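PDB 3ON9: tumour necrosis factor receptor from Ectromelia virus, which sequesters chemokines through its C-terminal SECRET domain and probably also binds host TNF, which would blunt host immune defence. Local coordinates for residues N7-V18 with D60-D71. Numbering follows the deposited sequence.
Sequences NSIDVEINMYPV and DKLATSGFFTND
L62 CA sits at the edge of the Y16 ring, near its plane and 3.8 Å from CD1, while CE1 rests 3.7 Å from K61 CB. One face of this ring is taken by P17 CB, from the residue that follows, a placement consistent with the cis peptide bond before P17. Swinging CG anti to the backbone N (chi1 -170°) carries the Y16 ring across to K61. At the F67 ring, the I13 methyl CD1 comes in at the edge, 3.9 Å from CE2, and V11 CG1 approaches obliquely.

The backbones pair as an antiparallel ladder from D10–F68 to M15–A63, with hydrogen-bonded and non-hydrogen-bonded pairs in alternation. Its bonds are mostly straight, but S65 N to I13 O is weak, bent to 124°. The S65 hydroxyl compensates: OG turns back and donates to the same I13 O at 2.8 Å, so that one carbonyl is gripped twice. Near the T69 end a side chain replaces a backbone acceptor, I9 N donating almost linearly (170°) to T69 OG1, which in turn donates to N70 O. At the other end V18 N bonds to K61 O, V18 CG2 packs 3.8 Å from A63 CB, and a water bridges V18 O and D60 O.

V11, I13, M15, A63, S65 and F67 share one face, which turns toward the second sheet of the beta-sandwich: M15, S65 and F67 touch I40, and F67 also reaches L42. The other face carries N14, against V152, and T64, against I155, both partners in loops. Within its own five-stranded sheet, strand 8-16 is central, flanked by 62-69 and by 122-130, against which N7 and S8 form a classic bulge at A130; strand 51-59 borders 62-69 on its far side.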
# COMPACT_ATOMS: atom_id res chain seq x y z
N ASN A 7 16.04 1.33 2.34
CA ASN A 7 15.85 2.77 2.48
C ASN A 7 14.62 3.25 1.73
O ASN A 7 14.40 4.44 1.59
CB ASN A 7 17.10 3.56 2.01
CG ASN A 7 17.54 3.19 0.61
OD1 ASN A 7 16.94 2.34 -0.04
ND2 ASN A 7 18.60 3.83 0.13
N SER A 8 13.82 2.30 1.24
CA SER A 8 12.67 2.62 0.41
C SER A 8 11.51 1.69 0.75
O SER A 8 11.70 0.48 0.84
CB SER A 8 13.02 2.43 -1.06
OG SER A 8 11.88 2.59 -1.89
N ILE A 9 10.32 2.25 0.94
CA ILE A 9 9.11 1.44 1.11
C ILE A 9 8.08 1.91 0.10
O ILE A 9 7.82 3.12 -0.03
CB ILE A 9 8.48 1.53 2.52
CG1 ILE A 9 9.53 1.37 3.62
CG2 ILE A 9 7.42 0.44 2.70
CD1 ILE A 9 8.97 1.52 5.04
N ASP A 10 7.49 0.95 -0.60
CA ASP A 10 6.49 1.17 -1.63
C ASP A 10 5.28 0.35 -1.21
O ASP A 10 5.41 -0.82 -0.88
CB ASP A 10 7.05 0.70 -2.98
CG ASP A 10 5.98 0.39 -4.00
OD1 ASP A 10 5.54 1.32 -4.70
OD2 ASP A 10 5.59 -0.80 -4.11
N VAL A 11 4.12 1.00 -1.15
CA VAL A 11 2.88 0.31 -0.85
C VAL A 11 1.94 0.55 -2.02
O VAL A 11 1.71 1.69 -2.40
CB VAL A 11 2.25 0.82 0.47
CG1 VAL A 11 0.92 0.12 0.72
CG2 VAL A 11 3.20 0.59 1.63
N GLU A 12 1.42 -0.53 -2.61
CA GLU A 12 0.50 -0.43 -3.74
C GLU A 12 -0.78 -1.15 -3.40
O GLU A 12 -0.75 -2.25 -2.85
CB GLU A 12 1.09 -1.10 -4.98
CG GLU A 12 2.40 -0.52 -5.45
CD GLU A 12 3.16 -1.48 -6.35
OE1 GLU A 12 2.62 -1.84 -7.43
OE2 GLU A 12 4.28 -1.88 -5.97
N ILE A 13 -1.90 -0.54 -3.76
CA ILE A 13 -3.20 -1.15 -3.57
C ILE A 13 -3.99 -1.06 -4.87
O ILE A 13 -4.32 0.04 -5.33
CB ILE A 13 -4.00 -0.47 -2.41
CG1 ILE A 13 -3.14 -0.34 -1.14
CG2 ILE A 13 -5.27 -1.25 -2.11
CD1 ILE A 13 -2.40 1.00 -0.99
N ASN A 14 -4.31 -2.20 -5.48
CA ASN A 14 -5.06 -2.20 -6.73
C ASN A 14 -6.44 -2.78 -6.48
O ASN A 14 -6.57 -3.75 -5.74
CB ASN A 14 -4.30 -2.97 -7.82
CG ASN A 14 -2.95 -2.36 -8.10
OD1 ASN A 14 -2.79 -1.14 -8.00
ND2 ASN A 14 -1.96 -3.18 -8.42
N MET A 15 -7.47 -2.16 -7.04
CA MET A 15 -8.84 -2.45 -6.62
C MET A 15 -9.82 -2.49 -7.78
O MET A 15 -9.71 -1.70 -8.71
CB MET A 15 -9.31 -1.38 -5.62
CG MET A 15 -8.42 -1.26 -4.39
SD MET A 15 -9.00 -0.00 -3.23
CE MET A 15 -8.54 1.49 -4.13
N TYR A 16 -10.78 -3.40 -7.71
CA TYR A 16 -11.85 -3.47 -8.70
C TYR A 16 -13.09 -4.06 -8.05
O TYR A 16 -12.99 -5.02 -7.31
CB TYR A 16 -11.42 -4.36 -9.87
CG TYR A 16 -12.37 -4.30 -11.04
CD1 TYR A 16 -12.15 -3.41 -12.08
CD2 TYR A 16 -13.50 -5.10 -11.08
CE1 TYR A 16 -13.04 -3.32 -13.14
CE2 TYR A 16 -14.38 -5.02 -12.14
CZ TYR A 16 -14.14 -4.14 -13.16
OH TYR A 16 -15.02 -4.06 -14.21
N PRO A 17 -14.27 -3.47 -8.32
CA PRO A 17 -14.49 -2.26 -9.10
C PRO A 17 -14.57 -1.03 -8.20
O PRO A 17 -15.03 -1.12 -7.06
CB PRO A 17 -15.88 -2.48 -9.71
CG PRO A 17 -16.58 -3.44 -8.74
CD PRO A 17 -15.54 -4.05 -7.82
N VAL A 18 -14.15 0.12 -8.72
CA VAL A 18 -14.38 1.38 -8.03
C VAL A 18 -15.37 2.22 -8.83
O VAL A 18 -15.44 2.11 -10.06
CB VAL A 18 -13.09 2.19 -7.74
CG1 VAL A 18 -12.17 1.38 -6.82
CG2 VAL A 18 -12.37 2.59 -9.02
N ASP A 60 -11.74 3.38 -16.10
CA ASP A 60 -13.08 2.83 -15.96
C ASP A 60 -13.39 2.51 -14.49
O ASP A 60 -13.62 3.42 -13.70
CB ASP A 60 -13.30 1.64 -16.89
CG ASP A 60 -14.78 1.32 -17.10
OD1 ASP A 60 -15.65 2.15 -16.77
OD2 ASP A 60 -15.06 0.21 -17.58
N LYS A 61 -13.41 1.23 -14.13
CA LYS A 61 -13.70 0.86 -12.74
C LYS A 61 -12.48 0.25 -12.06
O LYS A 61 -12.60 -0.32 -10.98
CB LYS A 61 -14.88 -0.10 -12.67
CG LYS A 61 -16.21 0.48 -13.17
CD LYS A 61 -17.30 -0.58 -13.05
CE LYS A 61 -18.68 0.01 -13.27
NZ LYS A 61 -18.95 0.27 -14.71
N LEU A 62 -11.32 0.38 -12.70
CA LEU A 62 -10.08 -0.20 -12.19
C LEU A 62 -9.20 0.88 -11.57
O LEU A 62 -8.88 1.86 -12.23
CB LEU A 62 -9.30 -0.88 -13.33
CG LEU A 62 -7.90 -1.41 -13.00
CD1 LEU A 62 -7.99 -2.57 -12.01
CD2 LEU A 62 -7.22 -1.85 -14.29
N ALA A 63 -8.79 0.68 -10.33
CA ALA A 63 -7.96 1.66 -9.64
C ALA A 63 -6.58 1.11 -9.28
O ALA A 63 -6.46 -0.04 -8.85
CB ALA A 63 -8.65 2.15 -8.38
N THR A 64 -5.56 1.93 -9.46
CA THR A 64 -4.27 1.68 -8.83
C THR A 64 -4.02 2.81 -7.84
O THR A 64 -4.36 3.95 -8.11
CB THR A 64 -3.11 1.55 -9.85
OG1 THR A 64 -1.90 1.17 -9.16
CG2 THR A 64 -2.87 2.86 -10.59
N SER A 65 -3.44 2.49 -6.70
CA SER A 65 -3.22 3.48 -5.66
C SER A 65 -2.00 3.08 -4.85
O SER A 65 -1.52 1.96 -4.96
CB SER A 65 -4.46 3.60 -4.75
OG SER A 65 -4.64 2.44 -3.95
N GLY A 66 -1.46 4.00 -4.05
CA GLY A 66 -0.32 3.61 -3.24
C GLY A 66 0.26 4.75 -2.44
O GLY A 66 -0.17 5.90 -2.57
N PHE A 67 1.23 4.40 -1.59
CA PHE A 67 2.01 5.36 -0.81
C PHE A 67 3.48 4.99 -0.98
O PHE A 67 3.80 3.82 -1.12
CB PHE A 67 1.69 5.27 0.68
CG PHE A 67 0.22 5.31 1.03
CD1 PHE A 67 -0.34 6.46 1.57
CD2 PHE A 67 -0.57 4.18 0.89
CE1 PHE A 67 -1.67 6.51 1.92
CE2 PHE A 67 -1.91 4.20 1.25
CZ PHE A 67 -2.46 5.38 1.76
N PHE A 68 4.38 5.97 -0.95
CA PHE A 68 5.80 5.63 -1.02
C PHE A 68 6.65 6.62 -0.24
O PHE A 68 6.22 7.73 0.06
CB PHE A 68 6.27 5.57 -2.48
CG PHE A 68 6.10 6.85 -3.22
CD1 PHE A 68 7.14 7.78 -3.29
CD2 PHE A 68 4.90 7.15 -3.83
CE1 PHE A 68 6.97 8.98 -3.98
CE2 PHE A 68 4.73 8.34 -4.52
CZ PHE A 68 5.77 9.26 -4.59
N THR A 69 7.85 6.18 0.10
CA THR A 69 8.74 6.97 0.94
C THR A 69 9.81 7.67 0.15
O THR A 69 10.11 7.35 -0.99
CB THR A 69 9.49 6.07 1.95
OG1 THR A 69 10.41 5.22 1.24
CG2 THR A 69 8.53 5.23 2.73
N ASN A 70 10.42 8.65 0.81
CA ASN A 70 11.73 9.12 0.44
C ASN A 70 12.68 7.93 0.44
O ASN A 70 12.52 7.02 1.25
CB ASN A 70 12.17 10.15 1.48
CG ASN A 70 13.61 10.57 1.31
OD1 ASN A 70 14.06 10.87 0.20
ND2 ASN A 70 14.35 10.61 2.41
N ASP A 71 13.66 7.92 -0.46
CA ASP A 71 14.57 6.79 -0.51
C ASP A 71 16.01 7.11 -0.11
O ASP A 71 16.93 6.39 -0.50
CB ASP A 71 14.51 6.11 -1.89
CG ASP A 71 14.82 7.07 -3.03
OD1 ASP A 71 14.70 6.65 -4.20
OD2 ASP A 71 15.18 8.24 -2.76
O HOH W 1 11.02 5.05 -2.20
O HOH W 2 -15.35 4.35 -11.69